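Local atomic coordinates of rRNA N-glycosidase (Bougainvillea spectabilis, PDB entry 3CTK), a protein that belongs to the ribosome-inactivating proteins and has a mixed alpha/beta fold with a six-stranded sheet. Residues N119-D124 with E151-F156; N104-T109 with K145-Q150. All coordinates share one frame; numbering follows the deposited sequence.

Contact 1: N119-D124 with E151-F156; sequences NAAKVD and EIAKFF
A153 and K154 carry the second segment's share of this contact, meeting A120 and A121 in the last turn of helix 114-121. The methyl of A153 points at the other helix and touches both alanines: its CB lies 3.7 Å from A120 CB and 3.8 Å from A121 CB, and nearer still, at 3.6 Å, to A121 N. The closeness of a methyl to a backbone nitrogen, with 5.0 Å between A121 CA and A153 CA, is consistent with small residues letting the backbones come close. One residue on, K154 contributes the aliphatic part of its side chain. Its CG stands anti to the carbonyl carbon (chi1 -71°) and reaches A121 CB at 3.8 Å, while the chain bends at chi3 and chi4 beyond that point. No hydrogen bond crosses between the segments, and the 173 Å² they bury rests mainly on alanine packing plus this methylene. Helix 114-121 ends here, K122 leaving helical geometry with positive phi (71°). F110 in the preceding loop touches both A120 and A153, L157 covers A121 from the next turn of helix 149-168, and F155 turns to helix 132-142 and to Y74 of strand 70-78.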
ATOM      1  N   ASN A 119      16.074  -6.160   0.069  1.00  8.24           N
ATOM      2  CA  ASN A 119      17.316  -6.751  -0.427  1.00  8.94           C
ATOM      3  C   ASN A 119      17.761  -6.066  -1.717  1.00  7.60           C
ATOM      4  O   ASN A 119      18.958  -5.917  -1.971  1.00  8.39           O
ATOM      5  CB  ASN A 119      17.142  -8.252  -0.685  1.00 10.51           C
ATOM      6  CG  ASN A 119      17.184  -9.072   0.593  1.00 14.54           C
ATOM      7  OD1 ASN A 119      17.434  -8.539   1.678  1.00 13.96           O
ATOM      8  ND2 ASN A 119      16.948 -10.376   0.470  1.00 14.99           N
ATOM      9  N   ALA A 120      16.797  -5.651  -2.529  1.00  5.33           N
ATOM     10  CA  ALA A 120      17.107  -4.985  -3.790  1.00  5.40           C
ATOM     11  C   ALA A 120      17.438  -3.513  -3.565  1.00  4.62           C
ATOM     12  O   ALA A 120      18.325  -2.956  -4.217  1.00  5.74           O
ATOM     13  CB  ALA A 120      15.929  -5.125  -4.761  1.00  5.24           C
ATOM     14  N   ALA A 121      16.730  -2.886  -2.630  1.00  4.92           N
ATOM     15  CA  ALA A 121      16.943  -1.472  -2.322  1.00  5.32           C
ATOM     16  C   ALA A 121      18.218  -1.269  -1.506  1.00  5.87           C
ATOM     17  O   ALA A 121      18.829  -0.200  -1.546  1.00  5.77           O
ATOM     18  CB  ALA A 121      15.741  -0.923  -1.549  1.00  5.97           C
ATOM     19  N   LYS A 122      18.601  -2.312  -0.772  1.00  6.27           N
ATOM     20  CA  LYS A 122      19.787  -2.318   0.078  1.00  6.65           C
ATOM     21  C   LYS A 122      19.617  -1.447   1.316  1.00  7.34           C
ATOM     22  O   LYS A 122      20.592  -1.004   1.926  1.00  7.71           O
ATOM     23  CB  LYS A 122      21.025  -1.893  -0.722  1.00  8.34           C
ATOM     24  CG  LYS A 122      21.287  -2.801  -1.922  1.00  8.43           C
ATOM     25  CD  LYS A 122      22.721  -2.688  -2.419  1.00 10.91           C
ATOM     26  CE  LYS A 122      22.988  -3.671  -3.546  1.00 12.12           C
ATOM     27  NZ  LYS A 122      24.435  -3.707  -3.911  1.00 14.01           N
ATOM     28  N   VAL A 123      18.361  -1.212   1.681  1.00  7.54           N
ATOM     29  CA  VAL A 123      18.026  -0.410   2.851  1.00  7.72           C
ATOM     30  C   VAL A 123      16.747  -0.973   3.461  1.00  8.32           C
ATOM     31  O   VAL A 123      15.785  -1.262   2.750  1.00  6.20           O
ATOM     32  CB  VAL A 123      17.811   1.082   2.485  1.00  8.15           C
ATOM     33  CG1 VAL A 123      16.652   1.223   1.516  1.00  9.66           C
ATOM     34  CG2 VAL A 123      17.555   1.900   3.753  1.00  8.79           C
ATOM     35  N   ASP A 124      16.740  -1.137   4.779  1.00  9.26           N
ATOM     36  CA  ASP A 124      15.570  -1.681   5.452  1.00 11.82           C
ATOM     37  C   ASP A 124      14.501  -0.620   5.721  1.00  9.61           C
ATOM     38  O   ASP A 124      14.800   0.575   5.785  1.00  9.04           O
ATOM     39  CB  ASP A 124      15.987  -2.347   6.762  1.00 16.10           C
ATOM     40  CG  ASP A 124      15.468  -3.766   6.876  1.00 23.44           C
ATOM     41  OD1 ASP A 124      14.229  -3.950   6.877  1.00 26.61           O
ATOM     42  OD2 ASP A 124      16.297  -4.696   6.950  1.00 26.54           O
ATOM     43  N   GLU A 151      16.933   1.519  -7.352  1.00  7.69           N
ATOM     44  CA  GLU A 151      16.128   2.727  -7.235  1.00  7.39           C
ATOM     45  C   GLU A 151      14.634   2.428  -7.293  1.00  5.83           C
ATOM     46  O   GLU A 151      13.840   3.051  -6.584  1.00  4.19           O
ATOM     47  CB  GLU A 151      16.505   3.723  -8.333  1.00 10.90           C
ATOM     48  CG  GLU A 151      17.900   4.292  -8.167  1.00 18.42           C
ATOM     49  CD  GLU A 151      18.077   4.990  -6.834  1.00 23.63           C
ATOM     50  OE1 GLU A 151      17.350   5.974  -6.580  1.00 27.17           O
ATOM     51  OE2 GLU A 151      18.937   4.552  -6.039  1.00 27.87           O
ATOM     52  N   ILE A 152      14.255   1.475  -8.139  1.00  3.93           N
ATOM     53  CA  ILE A 152      12.853   1.105  -8.272  1.00  4.63           C
ATOM     54  C   ILE A 152      12.355   0.425  -6.996  1.00  4.78           C
ATOM     55  O   ILE A 152      11.212   0.628  -6.584  1.00  2.59           O
ATOM     56  CB  ILE A 152      12.642   0.188  -9.496  1.00  3.55           C
ATOM     57  CG1 ILE A 152      12.915   0.987 -10.774  1.00  5.11           C
ATOM     58  CG2 ILE A 152      11.219  -0.350  -9.517  1.00  5.37           C
ATOM     59  CD1 ILE A 152      12.961   0.148 -12.049  1.00  4.15           C
ATOM     60  N   ALA A 153      13.210  -0.373  -6.364  1.00  3.18           N
ATOM     61  CA  ALA A 153      12.813  -1.040  -5.129  1.00  4.05           C
ATOM     62  C   ALA A 153      12.543   0.013  -4.052  1.00  3.31           C
ATOM     63  O   ALA A 153      11.623  -0.135  -3.246  1.00  4.85           O
ATOM     64  CB  ALA A 153      13.907  -2.009  -4.663  1.00  3.28           C
ATOM     65  N   LYS A 154      13.339   1.079  -4.039  1.00  3.61           N
ATOM     66  CA  LYS A 154      13.151   2.143  -3.054  1.00  5.02           C
ATOM     67  C   LYS A 154      11.799   2.815  -3.275  1.00  5.53           C
ATOM     68  O   LYS A 154      11.083   3.118  -2.324  1.00  4.86           O
ATOM     69  CB  LYS A 154      14.273   3.177  -3.160  1.00  5.77           C
ATOM     70  CG  LYS A 154      15.624   2.661  -2.675  1.00 10.47           C
ATOM     71  CD  LYS A 154      16.739   3.686  -2.854  1.00 15.37           C
ATOM     72  CE  LYS A 154      16.531   4.914  -1.981  1.00 20.58           C
ATOM     73  NZ  LYS A 154      15.297   5.680  -2.331  1.00 25.06           N
ATOM     74  N   PHE A 155      11.452   3.050  -4.536  1.00  4.74           N
ATOM     75  CA  PHE A 155      10.169   3.662  -4.860  1.00  4.39           C
ATOM     76  C   PHE A 155       9.029   2.783  -4.336  1.00  4.35           C
ATOM     77  O   PHE A 155       8.103   3.275  -3.687  1.00  3.33           O
ATOM     78  CB  PHE A 155      10.029   3.831  -6.376  1.00  3.70           C
ATOM     79  CG  PHE A 155       8.619   4.082  -6.827  1.00  3.72           C
ATOM     80  CD1 PHE A 155       7.970   5.273  -6.507  1.00  4.43           C
ATOM     81  CD2 PHE A 155       7.923   3.111  -7.542  1.00  5.97           C
ATOM     82  CE1 PHE A 155       6.649   5.488  -6.887  1.00  4.14           C
ATOM     83  CE2 PHE A 155       6.597   3.319  -7.929  1.00  5.94           C
ATOM     84  CZ  PHE A 155       5.960   4.508  -7.601  1.00  5.67           C
ATOM     85  N   PHE A 156       9.096   1.484  -4.613  1.00  4.01           N
ATOM     86  CA  PHE A 156       8.048   0.577  -4.153  1.00  4.34           C
ATOM     87  C   PHE A 156       7.915   0.596  -2.633  1.00  5.07           C
ATOM     88  O   PHE A 156       6.808   0.651  -2.107  1.00  5.10           O
ATOM     89  CB  PHE A 156       8.306  -0.856  -4.639  1.00  4.35           C
ATOM     90  CG  PHE A 156       7.838  -1.114  -6.049  1.00  4.52           C
ATOM     91  CD1 PHE A 156       8.735  -1.497  -7.041  1.00  5.08           C
ATOM     92  CD2 PHE A 156       6.492  -0.975  -6.381  1.00  7.04           C
ATOM     93  CE1 PHE A 156       8.301  -1.738  -8.342  1.00  6.20           C
ATOM     94  CE2 PHE A 156       6.047  -1.213  -7.680  1.00  7.89           C
ATOM     95  CZ  PHE A 156       6.954  -1.596  -8.664  1.00  5.25           C
TER

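Contact 2: N104-T109 with K145-Q150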
ATOM      1  N   ASN A 104       6.402  -1.677 -24.155  1.00  6.99           N
ATOM      2  CA  ASN A 104       7.625  -1.670 -23.360  1.00  6.75           C
ATOM      3  C   ASN A 104       7.173  -2.167 -21.993  1.00  6.68           C
ATOM      4  O   ASN A 104       6.734  -1.377 -21.161  1.00  6.82           O
ATOM      5  CB  ASN A 104       8.196  -0.251 -23.227  1.00  7.01           C
ATOM      6  CG  ASN A 104       9.516  -0.219 -22.467  1.00  6.70           C
ATOM      7  OD1 ASN A 104       9.903  -1.201 -21.828  1.00  5.14           O
ATOM      8  ND2 ASN A 104      10.210   0.916 -22.527  1.00  7.85           N
ATOM      9  N   ARG A 105       7.258  -3.477 -21.782  1.00  6.01           N
ATOM     10  CA  ARG A 105       6.836  -4.086 -20.525  1.00  5.36           C
ATOM     11  C   ARG A 105       8.033  -4.736 -19.842  1.00  6.38           C
ATOM     12  O   ARG A 105       8.714  -5.586 -20.416  1.00  6.24           O
ATOM     13  CB  ARG A 105       5.736  -5.120 -20.792  1.00  6.38           C
ATOM     14  CG  ARG A 105       4.574  -4.564 -21.620  1.00  7.52           C
ATOM     15  CD  ARG A 105       3.524  -5.627 -21.955  1.00  7.18           C
ATOM     16  NE  ARG A 105       2.601  -5.916 -20.855  1.00  6.52           N
ATOM     17  CZ  ARG A 105       1.596  -5.125 -20.480  1.00  7.80           C
ATOM     18  NH1 ARG A 105       1.370  -3.976 -21.109  1.00  5.99           N
ATOM     19  NH2 ARG A 105       0.801  -5.495 -19.481  1.00  7.17           N
ATOM     20  N   VAL A 106       8.282  -4.323 -18.609  1.00  5.35           N
ATOM     21  CA  VAL A 106       9.414  -4.824 -17.849  1.00  6.56           C
ATOM     22  C   VAL A 106       8.992  -5.709 -16.686  1.00  7.69           C
ATOM     23  O   VAL A 106       8.124  -5.340 -15.901  1.00  7.63           O
ATOM     24  CB  VAL A 106      10.250  -3.640 -17.289  1.00  6.46           C
ATOM     25  CG1 VAL A 106      11.371  -4.154 -16.389  1.00  7.93           C
ATOM     26  CG2 VAL A 106      10.821  -2.820 -18.438  1.00  8.75           C
ATOM     27  N   THR A 107       9.595  -6.887 -16.596  1.00  9.60           N
ATOM     28  CA  THR A 107       9.321  -7.787 -15.490  1.00 11.56           C
ATOM     29  C   THR A 107      10.578  -7.729 -14.640  1.00 10.48           C
ATOM     30  O   THR A 107      11.646  -8.165 -15.073  1.00  9.48           O
ATOM     31  CB  THR A 107       9.070  -9.243 -15.954  1.00 14.47           C
ATOM     32  OG1 THR A 107      10.016  -9.604 -16.970  1.00 19.02           O
ATOM     33  CG2 THR A 107       7.653  -9.391 -16.490  1.00 18.44           C
ATOM     34  N   LEU A 108      10.450  -7.153 -13.447  1.00  7.99           N
ATOM     35  CA  LEU A 108      11.571  -7.016 -12.525  1.00  8.42           C
ATOM     36  C   LEU A 108      12.014  -8.386 -12.011  1.00  8.90           C
ATOM     37  O   LEU A 108      11.261  -9.358 -12.080  1.00  8.83           O
ATOM     38  CB  LEU A 108      11.172  -6.104 -11.358  1.00  7.70           C
ATOM     39  CG  LEU A 108      10.791  -4.673 -11.772  1.00  5.86           C
ATOM     40  CD1 LEU A 108      10.141  -3.933 -10.607  1.00  5.11           C
ATOM     41  CD2 LEU A 108      12.039  -3.944 -12.259  1.00  5.13           C
ATOM     42  N   THR A 109      13.239  -8.460 -11.500  1.00  9.62           N
ATOM     43  CA  THR A 109      13.769  -9.721 -11.002  1.00 10.60           C
ATOM     44  C   THR A 109      13.358 -10.024  -9.565  1.00 10.41           C
ATOM     45  O   THR A 109      13.587 -11.129  -9.076  1.00 13.04           O
ATOM     46  CB  THR A 109      15.311  -9.758 -11.101  1.00 10.37           C
ATOM     47  OG1 THR A 109      15.869  -8.678 -10.343  1.00 12.53           O
ATOM     48  CG2 THR A 109      15.753  -9.639 -12.558  1.00 10.79           C
ATOM     49  N   LYS A 145      13.904   7.063 -16.836  1.00  8.96           N
ATOM     50  CA  LYS A 145      15.304   6.663 -16.772  1.00 10.17           C
ATOM     51  C   LYS A 145      15.482   5.173 -17.022  1.00  9.58           C
ATOM     52  O   LYS A 145      14.519   4.411 -16.966  1.00  9.93           O
ATOM     53  CB  LYS A 145      15.882   7.044 -15.408  1.00 11.44           C
ATOM     54  CG  LYS A 145      16.073   8.543 -15.260  1.00 16.77           C
ATOM     55  CD  LYS A 145      16.490   8.940 -13.864  1.00 20.51           C
ATOM     56  CE  LYS A 145      16.996  10.369 -13.857  1.00 23.22           C
ATOM     57  NZ  LYS A 145      16.105  11.261 -14.648  1.00 25.87           N
ATOM     58  N   THR A 146      16.711   4.756 -17.315  1.00 11.23           N
ATOM     59  CA  THR A 146      16.969   3.343 -17.553  1.00 11.88           C
ATOM     60  C   THR A 146      16.607   2.569 -16.290  1.00 12.05           C
ATOM     61  O   THR A 146      16.756   3.079 -15.180  1.00 12.17           O
ATOM     62  CB  THR A 146      18.447   3.086 -17.908  1.00 14.55           C
ATOM     63  OG1 THR A 146      19.289   3.591 -16.868  1.00 16.81           O
ATOM     64  CG2 THR A 146      18.798   3.767 -19.217  1.00 15.61           C
ATOM     65  N   ILE A 147      16.123   1.344 -16.472  1.00 11.56           N
ATOM     66  CA  ILE A 147      15.716   0.496 -15.357  1.00 10.01           C
ATOM     67  C   ILE A 147      16.859   0.179 -14.393  1.00 10.31           C
ATOM     68  O   ILE A 147      17.846  -0.462 -14.763  1.00 10.23           O
ATOM     69  CB  ILE A 147      15.105  -0.834 -15.879  1.00  9.71           C
ATOM     70  CG1 ILE A 147      13.829  -0.545 -16.676  1.00  9.50           C
ATOM     71  CG2 ILE A 147      14.814  -1.774 -14.720  1.00  9.88           C
ATOM     72  CD1 ILE A 147      12.699   0.074 -15.852  1.00 10.26           C
ATOM     73  N   ASN A 148      16.717   0.645 -13.157  1.00  9.24           N
ATOM     74  CA  ASN A 148      17.702   0.404 -12.110  1.00  9.14           C
ATOM     75  C   ASN A 148      16.958  -0.261 -10.953  1.00  8.68           C
ATOM     76  O   ASN A 148      16.201   0.391 -10.231  1.00  6.70           O
ATOM     77  CB  ASN A 148      18.330   1.720 -11.650  1.00  9.85           C
ATOM     78  CG  ASN A 148      19.380   1.516 -10.577  1.00 12.78           C
ATOM     79  OD1 ASN A 148      19.099   0.962  -9.517  1.00 14.91           O
ATOM     80  ND2 ASN A 148      20.598   1.966 -10.846  1.00 16.16           N
ATOM     81  N   GLY A 149      17.180  -1.562 -10.792  1.00  7.62           N
ATOM     82  CA  GLY A 149      16.508  -2.315  -9.748  1.00  8.06           C
ATOM     83  C   GLY A 149      16.531  -1.711  -8.358  1.00  8.15           C
ATOM     84  O   GLY A 149      15.507  -1.704  -7.668  1.00  7.15           O
ATOM     85  N   GLN A 150      17.687  -1.210  -7.935  1.00  6.54           N
ATOM     86  CA  GLN A 150      17.808  -0.627  -6.604  1.00  7.30           C
ATOM     87  C   GLN A 150      16.925   0.600  -6.392  1.00  8.38           C
ATOM     88  O   GLN A 150      16.241   0.710  -5.372  1.00  7.04           O
ATOM     89  CB  GLN A 150      19.269  -0.275  -6.311  1.00  8.76           C
ATOM     90  CG  GLN A 150      19.479   0.464  -5.001  1.00 11.12           C
ATOM     91  CD  GLN A 150      20.947   0.644  -4.662  1.00 10.44           C
ATOM     92  OE1 GLN A 150      21.783   0.821  -5.547  1.00 11.79           O
ATOM     93  NE2 GLN A 150      21.265   0.617  -3.374  1.00 11.21           N
TER
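The branch of V106 that touches the loop before helix 149-168 is CG2, anti to the carbonyl carbon; it meets I147 CG1 at 4.2 Å, the two side chains approaching tip to tip. The CA-CB bond of V106 is itself aimed at the loop. Two residues on along strand 105-108, L108 is directed less squarely at it, but the far end of its side chain bends back to the loop: CD1 is anti to CA (chi2 168°), and the other branch, CD2, lies 4.3 Å from I147 CG2. The isoleucine thus divides its branches, CG1 going to the valine and CG2 to the leucine. Both approaches are loose van der Waals contacts, and the backbones stay well apart, V106 CA being 8.6 Å from I147 CA and L108 CA 7.4 Å from G149 CA. With no hydrogen bond across and 124 Å² buried, the association is apolar. Just past I147, N148 is the N-cap of helix 149-168, its OD1 accepting a hydrogen bond from E151 N. Strand 105-108 is an outermost strand of the six-stranded mixed sheet and pairs with strand 81-88 through A84 and F86. Its L108 also packs on V85 of that strand and on F156 of helix 149-168.

How the contacts relate
Contacts 1 and 2, with centres 13 Å apart, both use the region of helix 149-168: I147 in the loop before the helix serves contact 2, and A153 and K154 in its early turns serve contact 1. Their segments alternate along the chain, since strand 105-108 and helix 114-121 follow one another and both pack against this later region. Among the direct links, Q150 NE2 lies 3.2 Å from A121 O, a probable hydrogen bond to a carbonyl in the last turn of helix 114-121, and F156 CE1 packs 3.7 Å from L108 CD1. I152 extends the apolar connection by touching both L108 and I147. The beginning of helix 149-168 is thereby joined to the sheet edge and to helix 114-121.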